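Local structure of sulfotransferase (Mycobacterium tuberculosis, 2ZQ5) at residues S77-Y82 and R213-L218. The protein probably transfers a sulfuryl group to an acceptor substrate, using a P-loop-type sulfotransferase fold. Sequence-based numbering, arbitrary orientation.
Sequences SAWKQY and RRNLQL
Arg214 O is held by two donors: the backbone N of Leu218, 3.1 Å away in the ordinary helical bond, and the indole NE1 of Trp79, whose weak hydrogen bond to it spans 3.2 Å and is bent to 148° at the hydrogen. With CG anti to its own carbonyl carbon, Trp79 extends its ring across to helix 206-219, where Arg214 comes over one face. The Arg214 chain bends at chi3, laying the guanidinium on the indole with the two planes 26° apart. Arg214 CZ stands 3.9 Å from the centroid of the Trp79 six-membered ring, a cation-pi stack, while Arg214 NH2 lies nearer the ring fusion, 3.3 Å from Trp79 CD2. One residue therefore meets the indole by its carbonyl at NE1, by CB beside CZ2 and by its charged end over the face. The Asn215 amide approaches the benzene part obliquely, OD1 3.6 Å from Trp79 CZ2; that oxygen accepts a hydrogen bond from Ser75 OG, one turn earlier on the tryptophan's helix. Beside the pyrrole part, Leu218 sets CB 3.7 Å from Trp79 NE1. Leu218 CG is anti to the backbone N, and Leu218 CD2 presses on Ala78 CB at 3.3 Å, tighter than normal carbon contact. Leu218 CD1 also touches the base of the Tyr82 side chain, where helix 55-81 has ended. His85, in the following loop, meets both the Trp79 ring and Arg214. This is interhelical packing at the C-terminal ends of helices 55-81 and 206-219, in which the axes of 77-81 and 213-218 approach to 10.6 Å and cross at 50°; on the latter helix, Leu216 points away from helix 55-81 and packs on strand 227-231 of the central parallel sheet.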
ATOM      1  N   SER A  77      11.245  -8.385 -15.919  1.00  7.57           N
ATOM      2  CA  SER A  77      11.016  -9.098 -17.169  1.00  8.17           C
ATOM      3  C   SER A  77      10.003  -8.359 -18.038  1.00  8.21           C
ATOM      4  O   SER A  77      10.163  -8.274 -19.257  1.00  8.71           O
ATOM      5  CB  SER A  77      10.518 -10.516 -16.885  1.00  9.12           C
ATOM      6  OG  SER A  77      10.343 -11.241 -18.094  1.00  9.60           O
ATOM      7  N   ALA A  78       8.960  -7.823 -17.413  1.00  8.61           N
ATOM      8  CA  ALA A  78       7.936  -7.095 -18.150  1.00  7.60           C
ATOM      9  C   ALA A  78       8.521  -5.870 -18.850  1.00  7.50           C
ATOM     10  O   ALA A  78       8.147  -5.562 -19.983  1.00  8.26           O
ATOM     11  CB  ALA A  78       6.808  -6.676 -17.212  1.00  8.97           C
ATOM     12  N   TRP A  79       9.430  -5.169 -18.178  1.00  7.54           N
ATOM     13  CA  TRP A  79      10.046  -3.988 -18.774  1.00  7.79           C
ATOM     14  C   TRP A  79      10.852  -4.352 -20.016  1.00  9.87           C
ATOM     15  O   TRP A  79      10.930  -3.569 -20.962  1.00 10.10           O
ATOM     16  CB  TRP A  79      10.935  -3.260 -17.754  1.00  7.89           C
ATOM     17  CG  TRP A  79      10.155  -2.597 -16.649  1.00  8.00           C
ATOM     18  CD1 TRP A  79       8.970  -1.928 -16.773  1.00  7.47           C
ATOM     19  CD2 TRP A  79      10.514  -2.527 -15.264  1.00  7.68           C
ATOM     20  NE1 TRP A  79       8.566  -1.448 -15.547  1.00  8.15           N
ATOM     21  CE2 TRP A  79       9.494  -1.802 -14.604  1.00  8.11           C
ATOM     22  CE3 TRP A  79      11.596  -3.007 -14.514  1.00  7.79           C
ATOM     23  CZ2 TRP A  79       9.524  -1.546 -13.227  1.00  7.44           C
ATOM     24  CZ3 TRP A  79      11.626  -2.752 -13.145  1.00  8.93           C
ATOM     25  CH2 TRP A  79      10.595  -2.026 -12.518  1.00  7.52           C
ATOM     26  N   LYS A  80      11.451  -5.540 -20.010  1.00  9.65           N
ATOM     27  CA  LYS A  80      12.232  -6.009 -21.153  1.00 10.92           C
ATOM     28  C   LYS A  80      11.291  -6.369 -22.292  1.00 11.16           C
ATOM     29  O   LYS A  80      11.597  -6.154 -23.466  1.00 12.13           O
ATOM     30  CB  LYS A  80      13.034  -7.251 -20.785  1.00 12.63           C
ATOM     31  CG  LYS A  80      14.171  -7.031 -19.823  1.00 17.95           C
ATOM     32  CD  LYS A  80      14.853  -8.360 -19.570  1.00 19.75           C
ATOM     33  CE  LYS A  80      16.009  -8.242 -18.608  1.00 23.32           C
ATOM     34  NZ  LYS A  80      16.572  -9.592 -18.333  1.00 21.50           N
ATOM     35  N   GLN A  81      10.146  -6.936 -21.932  1.00 10.05           N
ATOM     36  CA  GLN A  81       9.144  -7.343 -22.908  1.00 10.42           C
ATOM     37  C   GLN A  81       8.456  -6.143 -23.542  1.00 10.88           C
ATOM     38  O   GLN A  81       8.045  -6.194 -24.702  1.00 11.43           O
ATOM     39  CB  GLN A  81       8.084  -8.215 -22.235  1.00  9.57           C
ATOM     40  CG  GLN A  81       8.580  -9.560 -21.743  1.00  9.23           C
ATOM     41  CD  GLN A  81       7.540 -10.269 -20.901  1.00  9.10           C
ATOM     42  OE1 GLN A  81       6.376 -10.361 -21.282  1.00 13.29           O
ATOM     43  NE2 GLN A  81       7.958 -10.779 -19.748  1.00 10.17           N
ATOM     44  N   TYR A  82       8.329  -5.069 -22.770  1.00 10.90           N
ATOM     45  CA  TYR A  82       7.661  -3.859 -23.233  1.00 10.38           C
ATOM     46  C   TYR A  82       8.505  -2.618 -22.990  1.00 11.67           C
ATOM     47  O   TYR A  82       8.152  -1.769 -22.174  1.00 10.94           O
ATOM     48  CB  TYR A  82       6.321  -3.714 -22.512  1.00 11.00           C
ATOM     49  CG  TYR A  82       5.391  -4.877 -22.753  1.00  8.94           C
ATOM     50  CD1 TYR A  82       4.611  -4.939 -23.904  1.00 11.13           C
ATOM     51  CD2 TYR A  82       5.323  -5.941 -21.852  1.00  9.66           C
ATOM     52  CE1 TYR A  82       3.784  -6.028 -24.156  1.00 11.61           C
ATOM     53  CE2 TYR A  82       4.501  -7.038 -22.095  1.00 11.35           C
ATOM     54  CZ  TYR A  82       3.735  -7.074 -23.250  1.00 11.33           C
ATOM     55  OH  TYR A  82       2.922  -8.155 -23.500  1.00 14.29           O
ATOM     56  N   ARG A 213       6.848   4.441 -10.335  1.00  5.81           N
ATOM     57  CA  ARG A 213       6.454   5.096 -11.580  1.00  5.76           C
ATOM     58  C   ARG A 213       6.710   4.215 -12.805  1.00  6.28           C
ATOM     59  O   ARG A 213       5.878   4.160 -13.714  1.00  5.80           O
ATOM     60  CB  ARG A 213       7.188   6.431 -11.722  1.00  7.01           C
ATOM     61  CG  ARG A 213       6.853   7.181 -12.996  1.00  7.40           C
ATOM     62  CD  ARG A 213       7.365   8.611 -12.943  1.00  9.66           C
ATOM     63  NE  ARG A 213       7.191   9.290 -14.224  1.00 13.31           N
ATOM     64  CZ  ARG A 213       7.934   9.042 -15.298  1.00 16.95           C
ATOM     65  NH1 ARG A 213       8.903   8.137 -15.241  1.00 19.45           N
ATOM     66  NH2 ARG A 213       7.711   9.696 -16.432  1.00 19.76           N
ATOM     67  N   ARG A 214       7.853   3.533 -12.836  1.00  6.42           N
ATOM     68  CA  ARG A 214       8.163   2.643 -13.952  1.00  6.36           C
ATOM     69  C   ARG A 214       7.098   1.555 -14.033  1.00  6.37           C
ATOM     70  O   ARG A 214       6.728   1.117 -15.122  1.00  7.10           O
ATOM     71  CB  ARG A 214       9.543   2.002 -13.777  1.00  8.45           C
ATOM     72  CG  ARG A 214      10.716   2.959 -13.916  1.00 16.18           C
ATOM     73  CD  ARG A 214      12.024   2.182 -13.983  1.00 21.04           C
ATOM     74  NE  ARG A 214      12.011   1.224 -15.087  1.00 25.73           N
ATOM     75  CZ  ARG A 214      12.982   0.351 -15.337  1.00 28.58           C
ATOM     76  NH1 ARG A 214      14.058   0.306 -14.561  1.00 30.39           N
ATOM     77  NH2 ARG A 214      12.879  -0.479 -16.366  1.00 29.50           N
ATOM     78  N   ASN A 215       6.605   1.112 -12.879  1.00  6.46           N
ATOM     79  CA  ASN A 215       5.566   0.096 -12.874  1.00  6.59           C
ATOM     80  C   ASN A 215       4.227   0.660 -13.350  1.00  6.97           C
ATOM     81  O   ASN A 215       3.457  -0.046 -14.000  1.00  6.89           O
ATOM     82  CB  ASN A 215       5.441  -0.545 -11.490  1.00  6.40           C
ATOM     83  CG  ASN A 215       6.333  -1.765 -11.347  1.00  7.87           C
ATOM     84  OD1 ASN A 215       6.312  -2.657 -12.199  1.00  8.20           O
ATOM     85  ND2 ASN A 215       7.120  -1.815 -10.276  1.00  7.87           N
ATOM     86  N   LEU A 216       3.940   1.924 -13.041  1.00  6.52           N
ATOM     87  CA  LEU A 216       2.697   2.525 -13.517  1.00  6.21           C
ATOM     88  C   LEU A 216       2.771   2.670 -15.039  1.00  7.26           C
ATOM     89  O   LEU A 216       1.779   2.466 -15.736  1.00  7.58           O
ATOM     90  CB  LEU A 216       2.456   3.901 -12.881  1.00  7.54           C
ATOM     91  CG  LEU A 216       2.230   3.951 -11.367  1.00  6.50           C
ATOM     92  CD1 LEU A 216       1.651   5.315 -11.004  1.00  7.70           C
ATOM     93  CD2 LEU A 216       1.269   2.854 -10.929  1.00  8.28           C
ATOM     94  N   GLN A 217       3.948   3.032 -15.549  1.00  6.48           N
ATOM     95  CA  GLN A 217       4.147   3.176 -16.992  1.00  7.13           C
ATOM     96  C   GLN A 217       3.888   1.847 -17.693  1.00  7.91           C
ATOM     97  O   GLN A 217       3.272   1.803 -18.758  1.00  6.90           O
ATOM     98  CB  GLN A 217       5.580   3.613 -17.304  1.00  8.26           C
ATOM     99  CG  GLN A 217       5.923   5.043 -16.941  1.00  7.77           C
ATOM    100  CD  GLN A 217       7.369   5.369 -17.261  1.00 10.26           C
ATOM    101  OE1 GLN A 217       8.288   4.703 -16.782  1.00 10.51           O
ATOM    102  NE2 GLN A 217       7.580   6.393 -18.081  1.00 10.62           N
ATOM    103  N   LEU A 218       4.382   0.767 -17.094  1.00  6.45           N
ATOM    104  CA  LEU A 218       4.219  -0.573 -17.644  1.00  7.32           C
ATOM    105  C   LEU A 218       2.767  -1.038 -17.598  1.00  6.07           C
ATOM    106  O   LEU A 218       2.190  -1.414 -18.619  1.00  7.59           O
ATOM    107  CB  LEU A 218       5.087  -1.558 -16.861  1.00  7.48           C
ATOM    108  CG  LEU A 218       4.816  -3.045 -17.103  1.00  9.41           C
ATOM    109  CD1 LEU A 218       5.316  -3.446 -18.489  1.00 12.06           C
ATOM    110  CD2 LEU A 218       5.502  -3.860 -16.015  1.00 11.84           C
TER